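Local coordinates for uncharacterized protein (Pseudomonas aeruginosa UCBPP-PA14, PDB 3FD9) that negatively regulates the type III secretion regulon as an antiactivator, disrupting self-association and DNA binding of the transcriptional activator ExsA until ExsC relieves the block, at residues A[35-40]-A[69-73]; A[57-62]-A[100-104]; A[122-126]-A[175-179]. All blocks are in the same frame, centred on the assembly; numbering follows the deposited sequence.

Overall arrangement
From the N terminus, helix 30-39 is the first element engaged: contact 1 closes a loop of 28 residues, mostly helical, by bringing 35-40 against 69-73 on helix 66-76, within the N-terminal family region. Contact 2 opens inside that loop, at 57-62, and closes beyond it at 100-104, so contacts 1 and 2 cross; their centres lie 22 Å apart and their nearest atoms about 8 Å. Contact 2 thereby ties the N-terminal helices to helix 96-115. Contact 3 follows in series, pairing 122-126 with 175-179 in the helical hairpin. Its centre is 37 Å from that of contact 1, on the opposite side of the chain's centre.

Contact 1. Residues A[35-40]-A[69-73]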
ATOM      1  N   LEU A  35     -14.917  -0.892   7.820  1.00 30.11           N
ATOM      2  CA  LEU A  35     -15.712  -0.365   8.913  1.00 30.00           C
ATOM      3  C   LEU A  35     -16.638   0.700   8.361  1.00 29.92           C
ATOM      4  O   LEU A  35     -17.825   0.750   8.686  1.00 31.47           O
ATOM      5  CB  LEU A  35     -14.804   0.222   9.984  1.00 29.15           C
ATOM      6  CG  LEU A  35     -15.497   0.959  11.127  1.00 32.64           C
ATOM      7  CD1 LEU A  35     -16.542   0.087  11.810  1.00 34.81           C
ATOM      8  CD2 LEU A  35     -14.453   1.461  12.123  1.00 32.04           C
ATOM      9  N   LEU A  36     -16.078   1.551   7.510  1.00 33.17           N
ATOM     10  CA  LEU A  36     -16.837   2.600   6.861  1.00 33.08           C
ATOM     11  C   LEU A  36     -17.957   2.014   6.012  1.00 34.39           C
ATOM     12  O   LEU A  36     -19.067   2.526   6.023  1.00 37.15           O
ATOM     13  CB  LEU A  36     -15.923   3.476   6.007  1.00 32.11           C
ATOM     14  CG  LEU A  36     -14.856   4.255   6.772  1.00 34.44           C
ATOM     15  CD1 LEU A  36     -13.886   4.915   5.817  1.00 35.03           C
ATOM     16  CD2 LEU A  36     -15.501   5.276   7.688  1.00 33.67           C
ATOM     17  N   GLN A  37     -17.675   0.937   5.290  1.00 34.50           N
ATOM     18  CA  GLN A  37     -18.686   0.346   4.427  1.00 34.28           C
ATOM     19  C   GLN A  37     -19.849  -0.187   5.236  1.00 35.40           C
ATOM     20  O   GLN A  37     -20.992  -0.141   4.799  1.00 39.57           O
ATOM     21  CB  GLN A  37     -18.094  -0.745   3.547  1.00 34.24           C
ATOM     22  CG  GLN A  37     -17.434  -0.184   2.306  1.00 40.27           C
ATOM     23  CD  GLN A  37     -16.749  -1.237   1.456  1.00 40.54           C
ATOM     24  OE1 GLN A  37     -16.376  -2.312   1.944  1.00 45.06           O
ATOM     25  NE2 GLN A  37     -16.572  -0.928   0.170  1.00 44.41           N
ATOM     26  N   ARG A  38     -19.563  -0.682   6.430  1.00 30.01           N
ATOM     27  CA  ARG A  38     -20.605  -1.259   7.272  1.00 30.26           C
ATOM     28  C   ARG A  38     -21.467  -0.165   7.899  1.00 30.76           C
ATOM     29  O   ARG A  38     -22.684  -0.334   8.063  1.00 32.26           O
ATOM     30  CB  ARG A  38     -19.977  -2.145   8.350  1.00 30.83           C
ATOM     31  CG  ARG A  38     -20.943  -2.636   9.383  1.00 32.71           C
ATOM     32  CD  ARG A  38     -22.003  -3.534   8.757  1.00 34.01           C
ATOM     33  NE  ARG A  38     -21.453  -4.762   8.194  1.00 34.07           N
ATOM     34  CZ  ARG A  38     -22.179  -5.690   7.579  1.00 35.20           C
ATOM     35  NH1 ARG A  38     -23.486  -5.532   7.447  1.00 36.33           N
ATOM     36  NH2 ARG A  38     -21.603  -6.782   7.094  1.00 35.37           N
HETATM   37  N   MSE A  39     -20.834   0.956   8.245  1.00 37.80           N
HETATM   38  CA  MSE A  39     -21.495   1.974   9.050  1.00 39.07           C
HETATM   39  C   MSE A  39     -22.206   3.034   8.211  1.00 42.10           C
HETATM   40  O   MSE A  39     -23.244   3.573   8.610  1.00 42.95           O
HETATM   41  CB  MSE A  39     -20.492   2.633   9.995  1.00 39.34           C
HETATM   42  CG  MSE A  39     -19.796   1.654  10.899  1.00 43.22           C
HETATM   43 SE   MSE A  39     -21.064   0.544  11.900  1.00 53.61          SE
HETATM   44  CE  MSE A  39     -19.981  -1.056  12.076  1.00 56.45           C
ATOM     45  N   LEU A  40     -21.634   3.329   7.049  1.00 38.41           N
ATOM     46  CA  LEU A  40     -22.182   4.326   6.150  1.00 39.95           C
ATOM     47  C   LEU A  40     -23.016   3.678   5.056  1.00 41.88           C
ATOM     48  O   LEU A  40     -22.563   2.736   4.400  1.00 42.01           O
ATOM     49  CB  LEU A  40     -21.057   5.139   5.512  1.00 37.86           C
ATOM     50  CG  LEU A  40     -20.299   6.093   6.427  1.00 36.85           C
ATOM     51  CD1 LEU A  40     -19.481   7.076   5.599  1.00 38.36           C
ATOM     52  CD2 LEU A  40     -21.259   6.847   7.315  1.00 43.97           C
ATOM     53  N   VAL A  69     -11.432   8.675  11.012  1.00 25.87           N
ATOM     54  CA  VAL A  69     -12.528   7.732  10.831  1.00 32.79           C
ATOM     55  C   VAL A  69     -13.714   8.088  11.732  1.00 27.51           C
ATOM     56  O   VAL A  69     -14.852   8.173  11.257  1.00 27.88           O
ATOM     57  CB  VAL A  69     -12.112   6.274  11.074  1.00 31.57           C
ATOM     58  CG1 VAL A  69     -13.340   5.384  11.079  1.00 28.41           C
ATOM     59  CG2 VAL A  69     -11.134   5.819  10.012  1.00 30.32           C
ATOM     60  N   ARG A  70     -13.461   8.305  13.021  1.00 31.62           N
ATOM     61  CA  ARG A  70     -14.548   8.619  13.941  1.00 33.05           C
ATOM     62  C   ARG A  70     -15.332   9.849  13.479  1.00 33.36           C
ATOM     63  O   ARG A  70     -16.567   9.815  13.429  1.00 35.36           O
ATOM     64  CB  ARG A  70     -14.048   8.818  15.374  1.00 33.56           C
ATOM     65  CG  ARG A  70     -15.116   8.521  16.410  1.00 37.09           C
ATOM     66  CD  ARG A  70     -14.730   8.968  17.814  1.00 46.42           C
ATOM     67  NE  ARG A  70     -15.255  10.294  18.149  1.00 49.07           N
ATOM     68  CZ  ARG A  70     -14.498  11.339  18.459  1.00 46.82           C
ATOM     69  NH1 ARG A  70     -13.180  11.209  18.491  1.00 41.96           N
ATOM     70  NH2 ARG A  70     -15.054  12.507  18.752  1.00 49.63           N
ATOM     71  N   GLN A  71     -14.614  10.919  13.138  1.00 29.40           N
ATOM     72  CA  GLN A  71     -15.235  12.164  12.699  1.00 29.27           C
ATOM     73  C   GLN A  71     -16.120  11.955  11.485  1.00 28.95           C
ATOM     74  O   GLN A  71     -17.212  12.512  11.398  1.00 31.28           O
ATOM     75  CB  GLN A  71     -14.184  13.227  12.399  1.00 27.54           C
ATOM     76  CG  GLN A  71     -13.633  13.911  13.648  1.00 27.63           C
ATOM     77  CD  GLN A  71     -14.691  14.697  14.413  1.00 32.64           C
ATOM     78  OE1 GLN A  71     -15.407  15.526  13.835  1.00 39.52           O
ATOM     79  NE2 GLN A  71     -14.794  14.444  15.718  1.00 33.52           N
ATOM     80  N   ILE A  72     -15.651  11.148  10.543  1.00 26.49           N
ATOM     81  CA  ILE A  72     -16.468  10.787   9.395  1.00 25.76           C
ATOM     82  C   ILE A  72     -17.794  10.204   9.867  1.00 27.30           C
ATOM     83  O   ILE A  72     -18.859  10.698   9.504  1.00 26.19           O
ATOM     84  CB  ILE A  72     -15.756   9.764   8.504  1.00 24.39           C
ATOM     85  CG1 ILE A  72     -14.565  10.419   7.815  1.00 21.48           C
ATOM     86  CG2 ILE A  72     -16.720   9.202   7.477  1.00 28.54           C
ATOM     87  CD1 ILE A  72     -13.694   9.464   7.056  1.00 27.00           C
ATOM     88  N   LEU A  73     -17.723   9.165  10.695  1.00 31.84           N
ATOM     89  CA  LEU A  73     -18.927   8.519  11.210  1.00 34.84           C
ATOM     90  C   LEU A  73     -19.799   9.504  11.982  1.00 38.10           C
ATOM     91  O   LEU A  73     -21.030   9.421  11.964  1.00 40.20           O
ATOM     92  CB  LEU A  73     -18.571   7.321  12.096  1.00 33.71           C
ATOM     93  CG  LEU A  73     -17.856   6.160  11.401  1.00 32.73           C
ATOM     94  CD1 LEU A  73     -17.852   4.952  12.303  1.00 30.52           C
ATOM     95  CD2 LEU A  73     -18.502   5.815  10.071  1.00 31.17           C
TER
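This is a buried, purely apolar helix-helix contact in the N-terminal helical region, joining the end of helix 30-39 to the middle of helix 66-76. The two short segments run nearly parallel, with 13° between their N-to-C directions, and their axes stay 11.1 Å apart at closest approach. That spacing is bridged by branched side chains, without a hydrogen bond between the segments; 302 Å² of surface is buried in total. The backbones come nearest where helix 30-39 ends: the CA atoms of Leu-40 and Leu-73 are 7.3 Å apart, and Leu-40 is the first residue to depart from helical phi/psi, at -98/130.

Leu-36 lies between three residues of the partner helix. Its CD2 is 4.0 Å from Val-69 CG1, 4.1 Å from Ile-72 CG2 and 3.9 Å from Leu-73 CD2. The preceding residue, Leu-35, also reaches Val-69, with its CD2 4.2 Å from Val-69 CG1. Leu-40 continues the interface past the helix end, with CD1 4.0 Å from Ile-72 CG2.

Nearby, Leu-40 and Ile-72 also touch Leu-45 and Leu-48 of helix 42-50, respectively, so the apolar cluster extends to a third helix. A second subunit packs Trp-193 on Met-39 and Leu-201 on Leu-73, and its Glu-112 forms a salt bridge with Arg-38.

Leu-73 CD2 is the shared meeting point of the interface: besides Leu-36, it touches Leu-40 CD2 at 4.0 Å and the CB of selenomethionine Met-39 at 3.8 Å, while the selenium-bearing end of Met-39 leads away.

Contact 2. Residues A[57-62]-A[100-104]; sequences RLARGL and IDWVL
Segment 57-62 is the C-terminal end of a helix, closed by a Schellman motif: Leu-62 N bonds to Arg-57 O at 2.9 Å and Gly-61 N to Leu-58 O at 3.0 Å. Gly-61 has the positive phi of the motif (75/27), a conformation that favours glycine, and Leu-62 leaves in an extended state (-92/87). Segment 100-104 is helical throughout but widened by a pi-type turn, with Val-103 at -125/-74. The backbones are nearest at Arg-60 and Asp-101, whose CA atoms lie 6.9 Å apart.

Leu-62, in an mt rotamer, points toward the second segment. Its CD1 sits over the face of Trp-102 in a CH-pi contact, 3.6 Å from the six-membered ring centroid and 18° off the normal, while its CD2 is 3.9 Å from Asp-101 CB. Trp-102 takes chi1 -95° and chi2 -80°. Arg-57 NH1 approaches the ring edge, 3.9 Å from Trp-102 CZ2; Arg-57 NE bonds to Leu-62 O at 2.8 Å, and NH1 forms a salt bridge with Asp-89. The extended Arg-60 (mtt) places CD 3.7 Å from Asp-101 O.

No direct hydrogen bond crosses; two waters do so instead. Water 1 donates to Arg-60 O (3.0 Å) and Asp-101 OD1 (2.8 Å). Water 2 accepts from Arg-60 NH1 (2.6 Å) and donates to Trp-102 O (2.7 Å).

Arg-31 of the third subunit forms a salt bridge with Asp-101, and Arg-60 NH2 bonds to Leu-245 O. The contact thus sets the end of helix 52-60 against helix 96-115, whose Ile-100 and Leu-104 pack on helix 193-203.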
ATOM      1  N   ARG A  57      -7.145  15.514   1.382  1.00 29.40           N
ATOM      2  CA  ARG A  57      -6.274  14.521   1.994  1.00 26.41           C
ATOM      3  C   ARG A  57      -5.701  13.577   0.951  1.00 27.09           C
ATOM      4  O   ARG A  57      -4.519  13.237   1.010  1.00 26.43           O
ATOM      5  CB  ARG A  57      -6.992  13.762   3.105  1.00 25.87           C
ATOM      6  CG  ARG A  57      -7.309  14.654   4.290  1.00 25.69           C
ATOM      7  CD  ARG A  57      -7.694  13.867   5.513  1.00 25.52           C
ATOM      8  NE  ARG A  57      -6.545  13.153   6.066  1.00 28.41           N
ATOM      9  CZ  ARG A  57      -5.994  13.405   7.250  1.00 28.24           C
ATOM     10  NH1 ARG A  57      -6.486  14.361   8.030  1.00 32.68           N
ATOM     11  NH2 ARG A  57      -4.954  12.690   7.655  1.00 31.54           N
ATOM     12  N   LEU A  58      -6.516  13.167  -0.016  1.00 30.94           N
ATOM     13  CA  LEU A  58      -6.024  12.306  -1.091  1.00 33.52           C
ATOM     14  C   LEU A  58      -4.858  12.959  -1.840  1.00 33.34           C
ATOM     15  O   LEU A  58      -3.761  12.393  -1.933  1.00 32.71           O
ATOM     16  CB  LEU A  58      -7.147  11.946  -2.065  1.00 34.05           C
ATOM     17  CG  LEU A  58      -6.748  11.152  -3.317  1.00 35.10           C
ATOM     18  CD1 LEU A  58      -6.028   9.878  -2.963  1.00 32.39           C
ATOM     19  CD2 LEU A  58      -7.975  10.838  -4.177  1.00 35.31           C
ATOM     20  N   ALA A  59      -5.099  14.158  -2.358  1.00 43.09           N
ATOM     21  CA  ALA A  59      -4.087  14.896  -3.106  1.00 43.10           C
ATOM     22  C   ALA A  59      -2.788  15.086  -2.310  1.00 43.05           C
ATOM     23  O   ALA A  59      -1.696  15.132  -2.878  1.00 46.02           O
ATOM     24  CB  ALA A  59      -4.639  16.237  -3.539  1.00 42.77           C
ATOM     25  N   ARG A  60      -2.908  15.188  -0.993  1.00 32.49           N
ATOM     26  CA  ARG A  60      -1.761  15.493  -0.157  1.00 31.58           C
ATOM     27  C   ARG A  60      -1.109  14.227   0.387  1.00 32.64           C
ATOM     28  O   ARG A  60      -0.026  14.285   0.971  1.00 34.97           O
ATOM     29  CB  ARG A  60      -2.168  16.445   0.973  1.00 31.07           C
ATOM     30  CG  ARG A  60      -2.701  17.779   0.442  1.00 29.75           C
ATOM     31  CD  ARG A  60      -3.155  18.719   1.547  1.00 31.18           C
ATOM     32  NE  ARG A  60      -3.542  20.025   1.010  1.00 35.37           N
ATOM     33  CZ  ARG A  60      -3.974  21.040   1.755  1.00 32.09           C
ATOM     34  NH1 ARG A  60      -4.078  20.900   3.067  1.00 38.87           N
ATOM     35  NH2 ARG A  60      -4.298  22.194   1.195  1.00 27.40           N
ATOM     36  N   GLY A  61      -1.763  13.086   0.183  1.00 34.09           N
ATOM     37  CA  GLY A  61      -1.260  11.821   0.685  1.00 33.42           C
ATOM     38  C   GLY A  61      -1.441  11.648   2.182  1.00 34.41           C
ATOM     39  O   GLY A  61      -0.688  10.908   2.822  1.00 36.75           O
ATOM     40  N   LEU A  62      -2.448  12.309   2.744  1.00 30.19           N
ATOM     41  CA  LEU A  62      -2.636  12.313   4.192  1.00 30.15           C
ATOM     42  C   LEU A  62      -3.572  11.208   4.708  1.00 29.19           C
ATOM     43  O   LEU A  62      -4.769  11.414   4.886  1.00 28.95           O
ATOM     44  CB  LEU A  62      -3.101  13.691   4.667  1.00 31.49           C
ATOM     45  CG  LEU A  62      -2.120  14.832   4.367  1.00 33.91           C
ATOM     46  CD1 LEU A  62      -2.690  16.172   4.782  1.00 35.69           C
ATOM     47  CD2 LEU A  62      -0.793  14.592   5.059  1.00 39.60           C
ATOM     48  N   ILE A 100       4.504  21.311   6.955  1.00 27.10           N
ATOM     49  CA  ILE A 100       4.853  21.102   5.559  1.00 26.00           C
ATOM     50  C   ILE A 100       3.662  20.658   4.731  1.00 26.73           C
ATOM     51  O   ILE A 100       3.454  21.135   3.622  1.00 29.04           O
ATOM     52  CB  ILE A 100       5.948  20.032   5.414  1.00 25.52           C
ATOM     53  CG1 ILE A 100       7.283  20.544   5.961  1.00 24.87           C
ATOM     54  CG2 ILE A 100       6.098  19.624   3.968  1.00 22.62           C
ATOM     55  CD1 ILE A 100       8.312  19.440   6.173  1.00 17.40           C
ATOM     56  N   ASP A 101       2.888  19.725   5.264  1.00 27.31           N
ATOM     57  CA  ASP A 101       1.850  19.086   4.478  1.00 27.70           C
ATOM     58  C   ASP A 101       0.591  19.917   4.419  1.00 28.89           C
ATOM     59  O   ASP A 101      -0.210  19.774   3.497  1.00 30.68           O
ATOM     60  CB  ASP A 101       1.519  17.722   5.062  1.00 28.31           C
ATOM     61  CG  ASP A 101       2.610  16.715   4.824  1.00 32.56           C
ATOM     62  OD1 ASP A 101       3.178  16.708   3.705  1.00 36.54           O
ATOM     63  OD2 ASP A 101       2.896  15.929   5.754  1.00 33.00           O
ATOM     64  N   TRP A 102       0.416  20.775   5.418  1.00 35.75           N
ATOM     65  CA  TRP A 102      -0.795  21.560   5.536  1.00 34.55           C
ATOM     66  C   TRP A 102      -0.598  23.005   5.110  1.00 35.83           C
ATOM     67  O   TRP A 102      -1.553  23.696   4.795  1.00 38.61           O
ATOM     68  CB  TRP A 102      -1.360  21.478   6.957  1.00 34.50           C
ATOM     69  CG  TRP A 102      -2.425  20.417   7.096  1.00 35.77           C
ATOM     70  CD1 TRP A 102      -3.743  20.523   6.737  1.00 37.56           C
ATOM     71  CD2 TRP A 102      -2.261  19.093   7.616  1.00 27.86           C
ATOM     72  NE1 TRP A 102      -4.403  19.345   7.000  1.00 33.67           N
ATOM     73  CE2 TRP A 102      -3.517  18.453   7.539  1.00 28.53           C
ATOM     74  CE3 TRP A 102      -1.177  18.385   8.140  1.00 34.78           C
ATOM     75  CZ2 TRP A 102      -3.716  17.148   7.966  1.00 34.04           C
ATOM     76  CZ3 TRP A 102      -1.378  17.084   8.561  1.00 37.50           C
ATOM     77  CH2 TRP A 102      -2.638  16.480   8.474  1.00 39.52           C
ATOM     78  N   VAL A 103       0.641  23.467   5.088  1.00 32.61           N
ATOM     79  CA  VAL A 103       0.894  24.851   4.732  1.00 31.72           C
ATOM     80  C   VAL A 103       1.888  24.959   3.583  1.00 33.51           C
ATOM     81  O   VAL A 103       1.509  25.247   2.455  1.00 36.56           O
ATOM     82  CB  VAL A 103       1.408  25.663   5.939  1.00 32.25           C
ATOM     83  CG1 VAL A 103       1.593  27.117   5.558  1.00 30.59           C
ATOM     84  CG2 VAL A 103       0.446  25.556   7.089  1.00 29.96           C
ATOM     85  N   LEU A 104       3.160  24.715   3.867  1.00 26.58           N
ATOM     86  CA  LEU A 104       4.214  25.013   2.910  1.00 25.02           C
ATOM     87  C   LEU A 104       3.972  24.438   1.520  1.00 25.64           C
ATOM     88  O   LEU A 104       4.087  25.154   0.525  1.00 27.39           O
ATOM     89  CB  LEU A 104       5.569  24.571   3.444  1.00 24.12           C
ATOM     90  CG  LEU A 104       5.980  25.153   4.801  1.00 23.94           C
ATOM     91  CD1 LEU A 104       7.410  24.729   5.123  1.00 26.42           C
ATOM     92  CD2 LEU A 104       5.846  26.661   4.821  1.00 25.15           C
TER
HETATM   93  O   HOH W   1       1.853  16.575   1.233  1.00 54.74           O
HETATM   94  O   HOH W   2      -4.225  23.139   4.470  1.00 54.74           O

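Contact 3. Residues A[122-126]-A[175-179]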
ATOM      1  N   TRP A 122      -0.546  21.162 -16.204  1.00 50.83           N
ATOM      2  CA  TRP A 122       0.552  20.402 -16.787  1.00 50.62           C
ATOM      3  C   TRP A 122       0.971  19.236 -15.889  1.00 49.47           C
ATOM      4  O   TRP A 122       1.197  18.124 -16.374  1.00 49.84           O
ATOM      5  CB  TRP A 122       1.759  21.300 -17.064  1.00 50.43           C
ATOM      6  CG  TRP A 122       1.469  22.440 -17.984  1.00 52.86           C
ATOM      7  CD1 TRP A 122       0.395  22.568 -18.819  1.00 51.42           C
ATOM      8  CD2 TRP A 122       2.277  23.606 -18.189  1.00 51.04           C
ATOM      9  NE1 TRP A 122       0.480  23.746 -19.519  1.00 55.72           N
ATOM     10  CE2 TRP A 122       1.628  24.403 -19.152  1.00 53.92           C
ATOM     11  CE3 TRP A 122       3.486  24.058 -17.644  1.00 49.17           C
ATOM     12  CZ2 TRP A 122       2.140  25.625 -19.585  1.00 58.38           C
ATOM     13  CZ3 TRP A 122       3.996  25.272 -18.074  1.00 52.10           C
ATOM     14  CH2 TRP A 122       3.324  26.042 -19.036  1.00 56.18           C
ATOM     15  N   ARG A 123       1.075  19.499 -14.587  1.00 47.76           N
ATOM     16  CA  ARG A 123       1.551  18.497 -13.640  1.00 45.80           C
ATOM     17  C   ARG A 123       0.699  17.247 -13.654  1.00 47.15           C
ATOM     18  O   ARG A 123       1.215  16.140 -13.840  1.00 45.78           O
ATOM     19  CB  ARG A 123       1.625  19.063 -12.219  1.00 45.08           C
ATOM     20  CG  ARG A 123       2.772  20.037 -12.020  1.00 42.94           C
ATOM     21  CD  ARG A 123       2.960  20.424 -10.571  1.00 37.47           C
ATOM     22  NE  ARG A 123       4.013  21.430 -10.443  1.00 45.03           N
ATOM     23  CZ  ARG A 123       5.291  21.219 -10.757  1.00 47.51           C
ATOM     24  NH1 ARG A 123       5.679  20.035 -11.221  1.00 51.81           N
ATOM     25  NH2 ARG A 123       6.185  22.192 -10.612  1.00 41.37           N
ATOM     26  N   LEU A 124      -0.605  17.416 -13.455  1.00 71.07           N
ATOM     27  CA  LEU A 124      -1.495  16.264 -13.416  1.00 72.58           C
ATOM     28  C   LEU A 124      -1.539  15.578 -14.775  1.00 72.92           C
ATOM     29  O   LEU A 124      -1.643  14.358 -14.855  1.00 74.50           O
ATOM     30  CB  LEU A 124      -2.894  16.652 -12.934  1.00 75.12           C
ATOM     31  CG  LEU A 124      -3.760  17.543 -13.815  1.00 81.85           C
ATOM     32  CD1 LEU A 124      -4.523  16.707 -14.831  1.00 89.48           C
ATOM     33  CD2 LEU A 124      -4.726  18.334 -12.946  1.00 89.80           C
ATOM     34  N   SER A 125      -1.439  16.361 -15.842  1.00 48.58           N
ATOM     35  CA  SER A 125      -1.378  15.786 -17.180  1.00 49.35           C
ATOM     36  C   SER A 125      -0.211  14.814 -17.283  1.00 47.47           C
ATOM     37  O   SER A 125      -0.321  13.769 -17.925  1.00 48.52           O
ATOM     38  CB  SER A 125      -1.256  16.875 -18.246  1.00 51.75           C
ATOM     39  OG  SER A 125      -2.437  17.657 -18.318  1.00 53.71           O
ATOM     40  N   LEU A 126       0.908  15.161 -16.658  1.00 55.38           N
ATOM     41  CA  LEU A 126       2.037  14.244 -16.588  1.00 54.65           C
ATOM     42  C   LEU A 126       1.612  12.960 -15.897  1.00 54.78           C
ATOM     43  O   LEU A 126       1.872  11.863 -16.393  1.00 56.29           O
ATOM     44  CB  LEU A 126       3.213  14.866 -15.838  1.00 53.16           C
ATOM     45  CG  LEU A 126       4.270  15.534 -16.713  1.00 56.51           C
ATOM     46  CD1 LEU A 126       5.524  15.821 -15.901  1.00 58.66           C
ATOM     47  CD2 LEU A 126       4.592  14.655 -17.913  1.00 56.42           C
ATOM     48  N   LEU A 175       5.653  18.651 -22.081  1.00 53.32           N
ATOM     49  CA  LEU A 175       5.221  19.004 -20.734  1.00 50.76           C
ATOM     50  C   LEU A 175       6.425  19.214 -19.817  1.00 48.53           C
ATOM     51  O   LEU A 175       6.576  20.271 -19.206  1.00 47.24           O
ATOM     52  CB  LEU A 175       4.311  17.921 -20.159  1.00 49.59           C
ATOM     53  CG  LEU A 175       2.815  17.990 -20.468  1.00 53.74           C
ATOM     54  CD1 LEU A 175       2.245  19.329 -20.027  1.00 54.34           C
ATOM     55  CD2 LEU A 175       2.543  17.754 -21.943  1.00 61.24           C
ATOM     56  N   ALA A 176       7.282  18.204 -19.726  1.00 49.55           N
ATOM     57  CA  ALA A 176       8.488  18.310 -18.913  1.00 48.39           C
ATOM     58  C   ALA A 176       9.302  19.538 -19.302  1.00 50.77           C
ATOM     59  O   ALA A 176      10.014  20.102 -18.477  1.00 51.63           O
ATOM     60  CB  ALA A 176       9.330  17.054 -19.042  1.00 47.76           C
ATOM     61  N   GLY A 177       9.195  19.946 -20.564  1.00 49.41           N
ATOM     62  CA  GLY A 177       9.913  21.109 -21.051  1.00 50.57           C
ATOM     63  C   GLY A 177       9.359  22.392 -20.473  1.00 51.41           C
ATOM     64  O   GLY A 177      10.095  23.189 -19.886  1.00 51.23           O
ATOM     65  N   LYS A 178       8.053  22.588 -20.637  1.00 57.11           N
ATOM     66  CA  LYS A 178       7.372  23.760 -20.099  1.00 59.69           C
ATOM     67  C   LYS A 178       7.596  23.878 -18.596  1.00 59.31           C
ATOM     68  O   LYS A 178       7.804  24.973 -18.071  1.00 60.74           O
ATOM     69  CB  LYS A 178       5.874  23.677 -20.376  1.00 60.03           C
ATOM     70  CG  LYS A 178       5.484  23.654 -21.842  1.00 68.13           C
ATOM     71  CD  LYS A 178       3.976  23.441 -21.976  1.00 76.85           C
ATOM     72  CE  LYS A 178       3.482  23.615 -23.405  1.00 83.58           C
ATOM     73  NZ  LYS A 178       2.010  23.409 -23.489  1.00 85.17           N
ATOM     74  N   LEU A 179       7.551  22.744 -17.906  1.00 52.87           N
ATOM     75  CA  LEU A 179       7.681  22.726 -16.459  1.00 52.65           C
ATOM     76  C   LEU A 179       9.109  23.016 -16.030  1.00 55.10           C
ATOM     77  O   LEU A 179       9.345  23.575 -14.956  1.00 57.09           O
ATOM     78  CB  LEU A 179       7.234  21.376 -15.901  1.00 50.04           C
ATOM     79  CG  LEU A 179       5.733  21.088 -15.920  1.00 50.43           C
ATOM     80  CD1 LEU A 179       5.474  19.599 -15.897  1.00 53.71           C
ATOM     81  CD2 LEU A 179       5.039  21.762 -14.751  1.00 51.18           C
TER
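Along 175-179, three residues meet helix 119-147 across a long antiparallel helical hairpin. The segment axes approach to 10.0 Å at a signed crossing angle of -147°, and the contact buries 424 Å² with no hydrogen bond between the segments.

Leu-175 comes first. Its CA is 6.3 Å from that of Trp-122, the closest backbone pairing, and its side chain fits between two residues: CD1 lies 3.6 Å from Trp-122 CB, and CB 4.0 Å from Leu-126 CD2. Ala-176 points away, and Gly-177 has no side chain to offer. One turn on from Leu-175, Lys-178 lays its aliphatic part on the indole: CB is 3.4 Å from Trp-122 CZ3 and 3.7 Å from the six-membered ring centroid, 25° off its normal, a CH-pi contact over the face. Leu-179 closes the sequence. Its CD2 meets the ring edge of Trp-122 at CE3 (4.0 Å) and the CG of Arg-123 (3.9 Å), while CD1 reaches Leu-126 CD1 at 3.8 Å. Trp-122 is thereby held on its face by Lys-178 and at its edge by Leu-179.

The guanidinium of Arg-123 has its salt-bridge partner in Glu-112 of helix 96-115, the helix just before the hairpin. Arg-42 of the third subunit packs on Leu-126, so this pairing of helices 119-147 and 157-189 lies beside both helix 96-115 and a neighbouring chain.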